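ATP-citrate lyase beta-subunit (Chlorobium limicola, PDB 6HXJ) probably catalyses the interconversion of citrate, ATP and CoA with oxaloacetate, acetyl-CoA, ADP and phosphate as a subunit of ATP-citrate lyase. Local coordinates at residues A[192-195]-A[200-203]; A[121-126]-A[132-137]. All coordinates share one frame; numbering follows the deposited sequence.

Contact 1 (A[192-195]-A[200-203]); sequences LVIR and RFAA
I194 sends CG1 anti to its backbone N (chi1 178°) and then bends at chi2, while F201 places its ring anti to its own carbonyl carbon (chi1 -78°); the two torsions bring a methyl over an aromatic face. I194 CD1 stands 3.6 Å from the centroid of the F201 ring in a CH-pi contact, displaced toward the rim at CE1. L192 CG adds an apolar contact with F201 CD2 at 4.2 Å. On the opposite face of the sheet, V193 CG2 rests 3.9 Å from A202 CB, and R195 and R200 run side by side, their guanidinium planes inclined by 52°. Their NH1 groups lie close, but D198 gathers both arginines, salt-bridged to R195 NE and weakly paired with R200 NE. The backbone supplies the frame: V193 N donates to A202 O (2.8 Å) and A202 N returns a bond to V193 O (3.0 Å), with R195 N to R200 O (2.9 Å) two residues on. Replacing F201 by an alanine takes away the ring, and would probably leave I194 CD1 without its aromatic partner and open a gap against I164, V168 and I171 of helix 163-181. The alternation of hydrogen-bonded and non-hydrogen-bonded pairs is that of antiparallel strands, and the short link between 184-195 and 200-210 makes them a beta hairpin of the ATP-grasp domain, with helix 163-181 packed on the face that carries F201.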
loop_
_atom_site.group_PDB
_atom_site.type_symbol
_atom_site.label_atom_id
_atom_site.label_comp_id
_atom_site.label_asym_id
_atom_site.label_seq_id
_atom_site.Cartn_x
_atom_site.Cartn_y
_atom_site.Cartn_z
ATOM N N LEU A 192 22.117 -47.337 60.640
ATOM C CA LEU A 192 20.790 -46.847 60.969
ATOM C C LEU A 192 20.735 -47.218 62.470
ATOM O O LEU A 192 20.635 -48.399 62.841
ATOM C CB LEU A 192 19.666 -47.533 60.146
ATOM C CG LEU A 192 18.222 -47.229 60.628
ATOM C CD1 LEU A 192 17.789 -45.817 60.267
ATOM C CD2 LEU A 192 17.229 -48.279 60.170
ATOM N N VAL A 193 20.937 -46.218 63.318
ATOM C CA VAL A 193 21.011 -46.453 64.750
ATOM C C VAL A 193 19.660 -46.306 65.442
ATOM O O VAL A 193 18.780 -45.586 64.963
ATOM C CB VAL A 193 22.118 -45.605 65.436
ATOM C CG1 VAL A 193 23.479 -45.857 64.796
ATOM C CG2 VAL A 193 21.776 -44.118 65.438
ATOM N N ILE A 194 19.516 -47.014 66.572
ATOM C CA ILE A 194 18.345 -46.988 67.449
ATOM C C ILE A 194 18.768 -46.609 68.870
ATOM O O ILE A 194 19.753 -47.141 69.397
ATOM C CB ILE A 194 17.515 -48.319 67.409
ATOM C CG1 ILE A 194 16.292 -48.315 68.365
ATOM C CG2 ILE A 194 18.379 -49.531 67.736
ATOM C CD1 ILE A 194 15.210 -47.402 68.083
ATOM N N ARG A 195 18.003 -45.690 69.477
ATOM C CA ARG A 195 18.165 -45.266 70.863
ATOM C C ARG A 195 16.950 -45.838 71.603
ATOM O O ARG A 195 15.899 -45.196 71.704
ATOM C CB ARG A 195 18.254 -43.736 70.951
ATOM C CG ARG A 195 18.557 -43.203 72.364
ATOM C CD ARG A 195 19.046 -41.761 72.356
ATOM N NE ARG A 195 17.968 -40.792 72.121
ATOM C CZ ARG A 195 18.147 -39.476 72.029
ATOM N NH1 ARG A 195 17.112 -38.674 71.817
ATOM N NH2 ARG A 195 19.362 -38.953 72.152
ATOM N N ARG A 200 13.941 -43.748 69.486
ATOM C CA ARG A 200 14.317 -42.843 68.401
ATOM C C ARG A 200 15.396 -43.421 67.474
ATOM O O ARG A 200 16.455 -43.846 67.940
ATOM C CB ARG A 200 14.730 -41.462 68.931
ATOM C CG ARG A 200 13.707 -40.366 68.650
ATOM C CD ARG A 200 14.172 -39.036 69.204
ATOM N NE ARG A 200 13.074 -38.275 69.805
ATOM C CZ ARG A 200 13.220 -37.398 70.796
ATOM N NH1 ARG A 200 14.420 -37.167 71.318
ATOM N NH2 ARG A 200 12.167 -36.753 71.279
ATOM N N PHE A 201 15.131 -43.390 66.156
ATOM C CA PHE A 201 16.025 -43.863 65.107
ATOM C C PHE A 201 16.760 -42.682 64.447
ATOM O O PHE A 201 16.256 -41.554 64.456
ATOM C CB PHE A 201 15.217 -44.608 64.043
ATOM C CG PHE A 201 14.791 -46.025 64.342
ATOM C CD1 PHE A 201 13.592 -46.283 64.994
ATOM C CD2 PHE A 201 15.538 -47.106 63.884
ATOM C CE1 PHE A 201 13.172 -47.594 65.224
ATOM C CE2 PHE A 201 15.117 -48.418 64.117
ATOM C CZ PHE A 201 13.941 -48.652 64.791
ATOM N N ALA A 202 17.943 -42.947 63.870
ATOM C CA ALA A 202 18.755 -41.965 63.146
ATOM C C ALA A 202 19.626 -42.643 62.101
ATOM O O ALA A 202 20.285 -43.644 62.380
ATOM C CB ALA A 202 19.631 -41.158 64.096
ATOM N N ALA A 203 19.638 -42.072 60.894
ATOM C CA ALA A 203 20.467 -42.509 59.775
ATOM C C ALA A 203 21.785 -41.787 59.954
ATOM O O ALA A 203 21.848 -40.573 59.733
ATOM C CB ALA A 203 19.824 -42.105 58.461
#

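Contact 2 (A[121-126]-A[132-137])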
loop_
_atom_site.group_PDB
_atom_site.type_symbol
_atom_site.label_atom_id
_atom_site.label_comp_id
_atom_site.label_asym_id
_atom_site.label_seq_id
_atom_site.Cartn_x
_atom_site.Cartn_y
_atom_site.Cartn_z
ATOM N N SER A 121 20.007 -55.542 57.309
ATOM C CA SER A 121 20.798 -56.314 58.268
ATOM C C SER A 121 20.636 -55.771 59.670
ATOM O O SER A 121 20.492 -54.565 59.862
ATOM C CB SER A 121 22.274 -56.332 57.888
ATOM O OG SER A 121 22.947 -57.353 58.602
ATOM N N LYS A 122 20.668 -56.664 60.652
ATOM C CA LYS A 122 20.595 -56.298 62.069
ATOM C C LYS A 122 22.002 -55.946 62.567
ATOM O O LYS A 122 22.138 -55.254 63.573
ATOM C CB LYS A 122 20.004 -57.456 62.879
ATOM C CG LYS A 122 19.069 -57.015 63.994
ATOM C CD LYS A 122 18.433 -58.206 64.705
ATOM C CE LYS A 122 17.761 -57.790 65.991
ATOM N NZ LYS A 122 17.521 -58.952 66.885
ATOM N N HIS A 123 23.032 -56.436 61.848
ATOM C CA HIS A 123 24.449 -56.216 62.122
ATOM C C HIS A 123 24.972 -55.024 61.354
ATOM O O HIS A 123 25.659 -55.181 60.344
ATOM C CB HIS A 123 25.273 -57.465 61.783
ATOM C CG HIS A 123 24.975 -58.623 62.670
ATOM N ND1 HIS A 123 25.309 -58.608 64.013
ATOM C CD2 HIS A 123 24.381 -59.800 62.376
ATOM C CE1 HIS A 123 24.906 -59.773 64.491
ATOM N NE2 HIS A 123 24.342 -60.524 63.541
ATOM N N GLY A 124 24.676 -53.837 61.852
ATOM C CA GLY A 124 25.112 -52.596 61.232
ATOM C C GLY A 124 26.427 -52.078 61.756
ATOM O O GLY A 124 26.893 -52.483 62.819
ATOM N N GLY A 125 27.006 -51.170 61.002
ATOM C CA GLY A 125 28.300 -50.592 61.334
ATOM C C GLY A 125 29.422 -51.231 60.545
ATOM O O GLY A 125 29.208 -51.665 59.414
ATOM N N VAL A 126 30.631 -51.291 61.131
ATOM C CA VAL A 126 31.859 -51.836 60.517
ATOM C C VAL A 126 31.840 -53.386 60.339
ATOM O O VAL A 126 32.438 -53.916 59.393
ATOM C CB VAL A 126 33.120 -51.364 61.315
ATOM C CG1 VAL A 126 34.382 -51.424 60.458
ATOM C CG2 VAL A 126 32.937 -49.956 61.885
ATOM N N TRP A 132 27.744 -60.835 56.237
ATOM C CA TRP A 132 27.008 -60.686 54.994
ATOM C C TRP A 132 25.949 -61.799 54.811
ATOM O O TRP A 132 25.117 -61.704 53.912
ATOM C CB TRP A 132 27.926 -60.525 53.776
ATOM C CG TRP A 132 27.236 -59.821 52.642
ATOM C CD1 TRP A 132 26.724 -60.397 51.515
ATOM C CD2 TRP A 132 26.843 -58.437 52.597
ATOM N NE1 TRP A 132 26.083 -59.448 50.746
ATOM C CE2 TRP A 132 26.143 -58.237 51.387
ATOM C CE3 TRP A 132 27.042 -57.336 53.451
ATOM C CZ2 TRP A 132 25.657 -56.983 51.001
ATOM C CZ3 TRP A 132 26.542 -56.099 53.075
ATOM C CH2 TRP A 132 25.862 -55.930 51.863
ATOM N N ASP A 133 25.925 -62.807 55.707
ATOM C CA ASP A 133 24.905 -63.869 55.678
ATOM C C ASP A 133 23.668 -63.356 56.415
ATOM O O ASP A 133 22.551 -63.841 56.188
ATOM C CB ASP A 133 25.438 -65.158 56.355
ATOM C CG ASP A 133 25.896 -66.292 55.440
ATOM O OD1 ASP A 133 26.237 -66.015 54.261
ATOM O OD2 ASP A 133 25.970 -67.448 55.920
ATOM N N SER A 134 23.892 -62.369 57.308
ATOM C CA SER A 134 22.853 -61.740 58.116
ATOM C C SER A 134 21.915 -60.902 57.261
ATOM O O SER A 134 20.793 -60.624 57.681
ATOM C CB SER A 134 23.475 -60.898 59.225
ATOM O OG SER A 134 24.168 -59.752 58.767
ATOM N N VAL A 135 22.387 -60.509 56.065
ATOM C CA VAL A 135 21.683 -59.672 55.096
ATOM C C VAL A 135 20.538 -60.419 54.401
ATOM O O VAL A 135 20.735 -61.457 53.759
ATOM C CB VAL A 135 22.639 -58.995 54.080
ATOM C CG1 VAL A 135 21.875 -58.249 52.997
ATOM C CG2 VAL A 135 23.614 -58.055 54.774
ATOM N N ARG A 136 19.334 -59.870 54.583
ATOM C CA ARG A 136 18.100 -60.330 53.965
ATOM C C ARG A 136 17.729 -59.304 52.912
ATOM O O ARG A 136 17.702 -58.096 53.171
ATOM C CB ARG A 136 16.978 -60.552 55.006
ATOM C CG ARG A 136 17.337 -61.558 56.110
ATOM C CD ARG A 136 17.700 -62.923 55.555
ATOM N NE ARG A 136 18.261 -63.803 56.575
ATOM C CZ ARG A 136 18.970 -64.896 56.307
ATOM N NH1 ARG A 136 19.443 -65.645 57.296
ATOM N NH2 ARG A 136 19.221 -65.241 55.048
ATOM N N ARG A 137 17.550 -59.784 51.699
ATOM C CA ARG A 137 17.271 -58.924 50.579
ATOM C C ARG A 137 15.975 -59.275 49.899
ATOM O O ARG A 137 15.665 -60.450 49.716
ATOM C CB ARG A 137 18.445 -58.901 49.578
ATOM C CG ARG A 137 19.025 -60.261 49.202
ATOM C CD ARG A 137 20.003 -60.150 48.050
ATOM N NE ARG A 137 21.333 -59.708 48.479
ATOM C CZ ARG A 137 22.415 -59.700 47.699
ATOM N NH1 ARG A 137 22.338 -60.111 46.437
ATOM N NH2 ARG A 137 23.582 -59.286 48.177
#
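S134 OG is hydrogen-bonded to the carbonyl oxygen of N131 and at the same time faces a second hydroxyl, S121 OG, at 2.7 Å, so that two serine side chains converge from the two arms of the loop. The hydroxyl of S121 has a further neighbour within its own arm: the backbone N of H123 makes a weak hydrogen bond to S121 OG (3.4 Å), reaching back over K122 as the chain turns away from its strand. S121 holds OG anti to its own N (chi1 -164°), which carries the oxygen across to S134. S134 in turn sets OG between its backbone N and carbonyl carbon (chi1 68°), bringing the oxygen to S121 while its CB meets the histidine. H123 presents the edge of its imidazole, with CD2 3.5 Å from S134 CB and the methylene near the ring plane. H123, itself exposed, thus borders S134 through carbon atoms.

Apolar packing takes over beside the hydroxyls. V135 CG2 lies 3.8 Å from S121 CB, and the same methyl sits 3.7 Å above the plane of the W132 ring, toward its rim; I128 and L119 also touch V135, so the valine is buried where the arms meet.

S121 and V135 approach to 4.7 Å between CA atoms, one step past the backbone bonding of R136 with I120. The arrangement is that of a long irregular connection between two adjacent antiparallel strands of the ATP-grasp domain, 115-121 and 136-141, pinched at its base by side chains, beside the strand that is outermost in this chain's antiparallel sheet.

In the fold
Contacts 1 and 2 both belong to one antiparallel sheet, in which strand 104-112 separates their strands. That strand ties them together: its F105 shares backbone hydrogen bonds with L192 of contact 1, while neighbouring Y106 and E104 bond with S121 and G124 of contact 2. The centres lie 16 Å apart and the nearest atoms about 6 Å, without touching. A more direct link runs through N190, two residues before segment 192-195, whose side chain binds G125 O. In sequence the wide connection closes before the hairpin begins. The coenzyme A in the structure is bound elsewhere; both contacts are examples of how the sheet of the ATP-grasp domain is built.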